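Local atomic coordinates of MarR-family transcriptional regulator (PDB entry 6PCO), a protein that probably binds DNA as a dimeric MarR-family transcription factor, a Bordetella regulator of biofilm formation whose DNA binding is regulated by 6-hydroxynicotinic acid. Residues L87-V101 against V137-E150. Sequence-based numbering, arbitrary orientation.
Sequences LCALRDQGACSLVDV and VLVTLTPDGRALVE
In the winged helix-turn-helix of this MarR-family protein, Cys96, in the turn between helices 81-93 and 98-105, pairs with Val139 of the wing strand 137-141. This single antiparallel bridge is a hydrogen-bonded pair: Val139 N reaches Cys96 O at 2.8 Å, and Cys96 N returns to Val139 O at 3.1 Å. The bridge ties Cys96 to the wing strand, whose Leu138 and Thr140 hydrogen-bond through the backbone to Ser128 and Ala126 of strand 125-129. Just beyond it, Ser97 and Asp100 form a capping box that starts helix 98-105.

Inward from the bridge, Val139 CG2 meets Leu90 CD2 at 3.6 Å. Leu141 lays its branched end against helix 81-93, CG 3.7 Å from Leu90 CB and CD2 3.6 Å from Leu87 CD2. From helix 143-164, Val149 CG2 presses on Leu87 CB (3.6 Å).

Arg91 CG, anti to the backbone N (chi1 177°), lies against Val149 CG1; the bend at chi2 (61°) then turns the guanidinium toward Glu150, with NE 3.0 Å from Glu150 OE2 in a salt bridge. The oxygen lies near the guanidinium plane, while Arg146 CG sits over one face. Arg91 NH1 and Arg146 NE, two donors of like charge, approach to 3.5 Å, which Glu150, bound to Arg91, probably eases. Buried apolar contacts and charge pairing on the exposed side together join the wing, helix 81-93 and helix 143-164.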
loop_
_atom_site.group_PDB
_atom_site.type_symbol
_atom_site.label_atom_id
_atom_site.label_comp_id
_atom_site.label_asym_id
_atom_site.label_seq_id
_atom_site.Cartn_x
_atom_site.Cartn_y
_atom_site.Cartn_z
ATOM N N LEU A 87 5.510 9.342 12.989
ATOM C CA LEU A 87 5.938 10.542 13.705
ATOM C C LEU A 87 4.719 11.410 14.035
ATOM O O LEU A 87 4.611 11.872 15.157
ATOM C CB LEU A 87 6.980 11.305 12.880
ATOM C CG LEU A 87 8.379 10.688 12.859
ATOM C CD1 LEU A 87 9.181 11.248 11.711
ATOM C CD2 LEU A 87 9.123 10.920 14.168
ATOM N N CYS A 88 3.815 11.594 13.062
ATOM C CA CYS A 88 2.556 12.337 13.257
ATOM C C CYS A 88 1.720 11.675 14.353
ATOM O O CYS A 88 1.139 12.356 15.190
ATOM C CB CYS A 88 1.751 12.460 11.971
ATOM S SG CYS A 88 2.511 13.616 10.804
ATOM N N ALA A 89 1.700 10.344 14.394
ATOM C CA ALA A 89 0.918 9.678 15.435
ATOM C C ALA A 89 1.503 10.004 16.825
ATOM O O ALA A 89 0.743 10.149 17.763
ATOM C CB ALA A 89 0.824 8.189 15.183
ATOM N N LEU A 90 2.834 10.112 16.956
ATOM C CA LEU A 90 3.441 10.365 18.260
ATOM C C LEU A 90 3.191 11.817 18.683
ATOM O O LEU A 90 2.953 12.093 19.851
ATOM C CB LEU A 90 4.935 10.046 18.207
ATOM C CG LEU A 90 5.262 8.569 18.010
ATOM C CD1 LEU A 90 6.759 8.370 17.965
ATOM C CD2 LEU A 90 4.666 7.706 19.109
ATOM N N ARG A 91 3.241 12.722 17.704
ATOM C CA ARG A 91 2.873 14.117 17.871
ATOM C C ARG A 91 1.441 14.226 18.428
ATOM O O ARG A 91 1.224 14.939 19.363
ATOM C CB ARG A 91 3.028 14.839 16.525
ATOM C CG ARG A 91 2.618 16.306 16.515
ATOM C CD ARG A 91 3.475 17.093 17.475
ATOM N NE ARG A 91 3.340 18.534 17.333
ATOM C CZ ARG A 91 3.639 19.412 18.289
ATOM N NH1 ARG A 91 3.812 19.007 19.537
ATOM N NH2 ARG A 91 3.779 20.690 17.985
ATOM N N ASP A 92 0.476 13.511 17.831
ATOM C CA ASP A 92 -0.957 13.606 18.192
ATOM C C ASP A 92 -1.276 12.844 19.496
ATOM O O ASP A 92 -2.175 13.258 20.202
ATOM C CB ASP A 92 -1.859 13.127 17.046
ATOM C CG ASP A 92 -1.825 13.982 15.777
ATOM O OD1 ASP A 92 -1.203 15.067 15.797
ATOM O OD2 ASP A 92 -2.415 13.549 14.760
ATOM N N GLN A 93 -0.532 11.779 19.831
ATOM C CA GLN A 93 -0.883 10.810 20.924
ATOM C C GLN A 93 0.026 10.886 22.164
ATOM O O GLN A 93 -0.313 10.327 23.200
ATOM C CB GLN A 93 -0.739 9.357 20.458
ATOM C CG GLN A 93 -1.722 8.937 19.382
ATOM C CD GLN A 93 -3.123 9.189 19.858
ATOM O OE1 GLN A 93 -3.875 9.939 19.245
ATOM N NE2 GLN A 93 -3.449 8.625 21.010
ATOM N N GLY A 94 1.217 11.463 22.044
ATOM C CA GLY A 94 2.202 11.364 23.095
ATOM C C GLY A 94 2.721 9.946 23.217
ATOM O O GLY A 94 2.821 9.221 22.230
ATOM N N ALA A 95 3.062 9.545 24.444
ATOM C CA ALA A 95 3.675 8.236 24.661
ATOM C C ALA A 95 2.743 7.142 24.118
ATOM O O ALA A 95 1.533 7.168 24.362
ATOM C CB ALA A 95 4.000 8.034 26.120
ATOM N N CYS A 96 3.337 6.221 23.350
ATOM C CA CYS A 96 2.653 5.113 22.689
ATOM C C CYS A 96 3.475 3.829 22.804
ATOM O O CYS A 96 4.700 3.868 22.732
ATOM C CB CYS A 96 2.462 5.391 21.209
ATOM S SG CYS A 96 1.312 6.744 20.874
ATOM N N SER A 97 2.773 2.712 23.012
ATOM C CA SER A 97 3.306 1.366 22.792
ATOM C C SER A 97 3.291 1.064 21.283
ATOM O O SER A 97 2.646 1.769 20.482
ATOM C CB SER A 97 2.511 0.337 23.564
ATOM O OG SER A 97 1.171 0.265 23.081
ATOM N N LEU A 98 3.998 -0.002 20.906
ATOM C CA LEU A 98 4.035 -0.496 19.544
ATOM C C LEU A 98 2.599 -0.682 19.037
ATOM O O LEU A 98 2.267 -0.174 17.967
ATOM C CB LEU A 98 4.837 -1.804 19.515
ATOM C CG LEU A 98 4.876 -2.568 18.191
ATOM C CD1 LEU A 98 5.906 -1.976 17.238
ATOM C CD2 LEU A 98 5.183 -4.036 18.440
ATOM N N VAL A 99 1.741 -1.369 19.807
ATOM C CA VAL A 99 0.364 -1.626 19.340
ATOM C C VAL A 99 -0.405 -0.294 19.296
ATOM O O VAL A 99 -1.186 -0.093 18.390
ATOM C CB VAL A 99 -0.385 -2.711 20.149
ATOM C CG1 VAL A 99 0.445 -3.983 20.292
ATOM C CG2 VAL A 99 -0.871 -2.226 21.506
ATOM N N ASP A 100 -0.157 0.620 20.243
ATOM C CA ASP A 100 -0.753 1.962 20.194
ATOM C C ASP A 100 -0.513 2.588 18.817
ATOM O O ASP A 100 -1.441 3.181 18.212
ATOM C CB ASP A 100 -0.188 2.912 21.259
ATOM C CG ASP A 100 -0.688 2.666 22.673
ATOM O OD1 ASP A 100 -1.867 2.290 22.819
ATOM O OD2 ASP A 100 0.113 2.858 23.620
ATOM N N VAL A 101 0.727 2.457 18.323
ATOM C CA VAL A 101 1.096 3.024 17.020
ATOM C C VAL A 101 0.414 2.241 15.891
ATOM O O VAL A 101 -0.064 2.827 14.930
ATOM C CB VAL A 101 2.616 3.086 16.814
ATOM C CG1 VAL A 101 2.949 3.601 15.421
ATOM C CG2 VAL A 101 3.291 3.950 17.871
ATOM N N VAL A 137 7.270 -1.433 26.829
ATOM C CA VAL A 137 8.140 -0.365 26.292
ATOM C C VAL A 137 7.293 0.745 25.656
ATOM O O VAL A 137 6.222 0.491 25.136
ATOM C CB VAL A 137 9.155 -0.948 25.291
ATOM C CG1 VAL A 137 8.513 -1.313 23.958
ATOM C CG2 VAL A 137 10.331 -0.012 25.089
ATOM N N LEU A 138 7.789 1.981 25.715
ATOM C CA LEU A 138 7.092 3.147 25.150
ATOM C C LEU A 138 8.025 3.938 24.218
ATOM O O LEU A 138 9.238 4.057 24.462
ATOM C CB LEU A 138 6.579 4.046 26.279
ATOM C CG LEU A 138 5.358 3.533 27.044
ATOM C CD1 LEU A 138 4.898 4.551 28.079
ATOM C CD2 LEU A 138 4.213 3.208 26.104
ATOM N N VAL A 139 7.434 4.467 23.140
ATOM C CA VAL A 139 8.121 5.368 22.228
ATOM C C VAL A 139 7.492 6.744 22.401
ATOM O O VAL A 139 6.302 6.872 22.679
ATOM C CB VAL A 139 8.075 4.908 20.759
ATOM C CG1 VAL A 139 8.670 3.526 20.587
ATOM C CG2 VAL A 139 6.677 4.932 20.180
ATOM N N THR A 140 8.338 7.762 22.259
ATOM C CA THR A 140 7.989 9.123 22.534
ATOM C C THR A 140 8.832 9.999 21.611
ATOM O O THR A 140 9.985 9.676 21.370
ATOM C CB THR A 140 8.208 9.399 24.021
ATOM O OG1 THR A 140 7.740 10.717 24.289
ATOM C CG2 THR A 140 9.656 9.289 24.428
ATOM N N LEU A 141 8.250 11.068 21.060
ATOM C CA LEU A 141 9.041 11.984 20.240
ATOM C C LEU A 141 10.158 12.579 21.096
ATOM O O LEU A 141 9.940 12.913 22.269
ATOM C CB LEU A 141 8.174 13.119 19.704
ATOM C CG LEU A 141 7.348 12.825 18.460
ATOM C CD1 LEU A 141 6.628 14.096 18.005
ATOM C CD2 LEU A 141 8.205 12.260 17.343
ATOM N N THR A 142 11.335 12.713 20.475
ATOM C CA THR A 142 12.412 13.615 20.944
ATOM C C THR A 142 12.082 15.015 20.434
ATOM O O THR A 142 11.199 15.168 19.578
ATOM C CB THR A 142 13.793 13.156 20.465
ATOM O OG1 THR A 142 13.870 13.367 19.053
ATOM C CG2 THR A 142 14.069 11.693 20.751
ATOM N N PRO A 143 12.715 16.084 20.979
ATOM C CA PRO A 143 12.481 17.449 20.487
ATOM C C PRO A 143 12.805 17.604 19.000
ATOM O O PRO A 143 12.072 18.288 18.277
ATOM C CB PRO A 143 13.409 18.288 21.361
ATOM C CG PRO A 143 13.450 17.500 22.654
ATOM C CD PRO A 143 13.574 16.070 22.174
ATOM N N ASP A 144 13.853 16.897 18.568
ATOM C CA ASP A 144 14.227 16.817 17.172
ATOM C C ASP A 144 13.090 16.198 16.344
ATOM O O ASP A 144 12.766 16.680 15.273
ATOM C CB ASP A 144 15.525 16.023 17.013
ATOM C CG ASP A 144 16.763 16.818 17.372
ATOM O OD1 ASP A 144 16.710 18.054 17.284
ATOM O OD2 ASP A 144 17.755 16.193 17.764
ATOM N N GLY A 145 12.514 15.097 16.836
ATOM C CA GLY A 145 11.349 14.479 16.197
ATOM C C GLY A 145 10.187 15.458 16.023
ATOM O O GLY A 145 9.561 15.496 14.962
ATOM N N ARG A 146 9.903 16.254 17.062
ATOM C CA ARG A 146 8.806 17.213 17.029
ATOM C C ARG A 146 9.122 18.316 16.014
ATOM O O ARG A 146 8.268 18.720 15.242
ATOM C CB ARG A 146 8.574 17.751 18.438
ATOM C CG ARG A 146 7.315 18.578 18.630
ATOM C CD ARG A 146 7.108 18.866 20.117
ATOM N NE ARG A 146 6.707 17.678 20.883
ATOM C CZ ARG A 146 7.511 16.927 21.648
ATOM N NH1 ARG A 146 8.732 17.348 21.958
ATOM N NH2 ARG A 146 7.079 15.753 22.094
ATOM N N ALA A 147 10.375 18.769 15.970
ATOM C CA ALA A 147 10.737 19.842 15.027
ATOM C C ALA A 147 10.498 19.366 13.582
ATOM O O ALA A 147 9.821 20.032 12.799
ATOM C CB ALA A 147 12.156 20.273 15.264
ATOM N N LEU A 148 11.001 18.169 13.270
ATOM C CA LEU A 148 10.939 17.603 11.941
ATOM C C LEU A 148 9.478 17.423 11.490
ATOM O O LEU A 148 9.143 17.768 10.366
ATOM C CB LEU A 148 11.725 16.287 11.945
ATOM C CG LEU A 148 11.696 15.486 10.641
ATOM C CD1 LEU A 148 12.336 16.239 9.483
ATOM C CD2 LEU A 148 12.365 14.136 10.834
ATOM N N VAL A 149 8.610 16.895 12.359
ATOM C CA VAL A 149 7.168 16.806 12.079
ATOM C C VAL A 149 6.634 18.184 11.657
ATOM O O VAL A 149 5.938 18.284 10.671
ATOM C CB VAL A 149 6.394 16.290 13.307
ATOM C CG1 VAL A 149 4.890 16.512 13.192
ATOM C CG2 VAL A 149 6.689 14.834 13.576
ATOM N N GLU A 150 6.937 19.218 12.454
ATOM C CA GLU A 150 6.487 20.586 12.217
ATOM C C GLU A 150 7.073 21.118 10.895
ATOM O O GLU A 150 6.332 21.671 10.095
ATOM C CB GLU A 150 6.819 21.471 13.423
ATOM C CG GLU A 150 5.947 21.196 14.657
ATOM C CD GLU A 150 4.434 21.103 14.438
ATOM O OE1 GLU A 150 3.842 22.060 13.878
ATOM O OE2 GLU A 150 3.835 20.069 14.827
#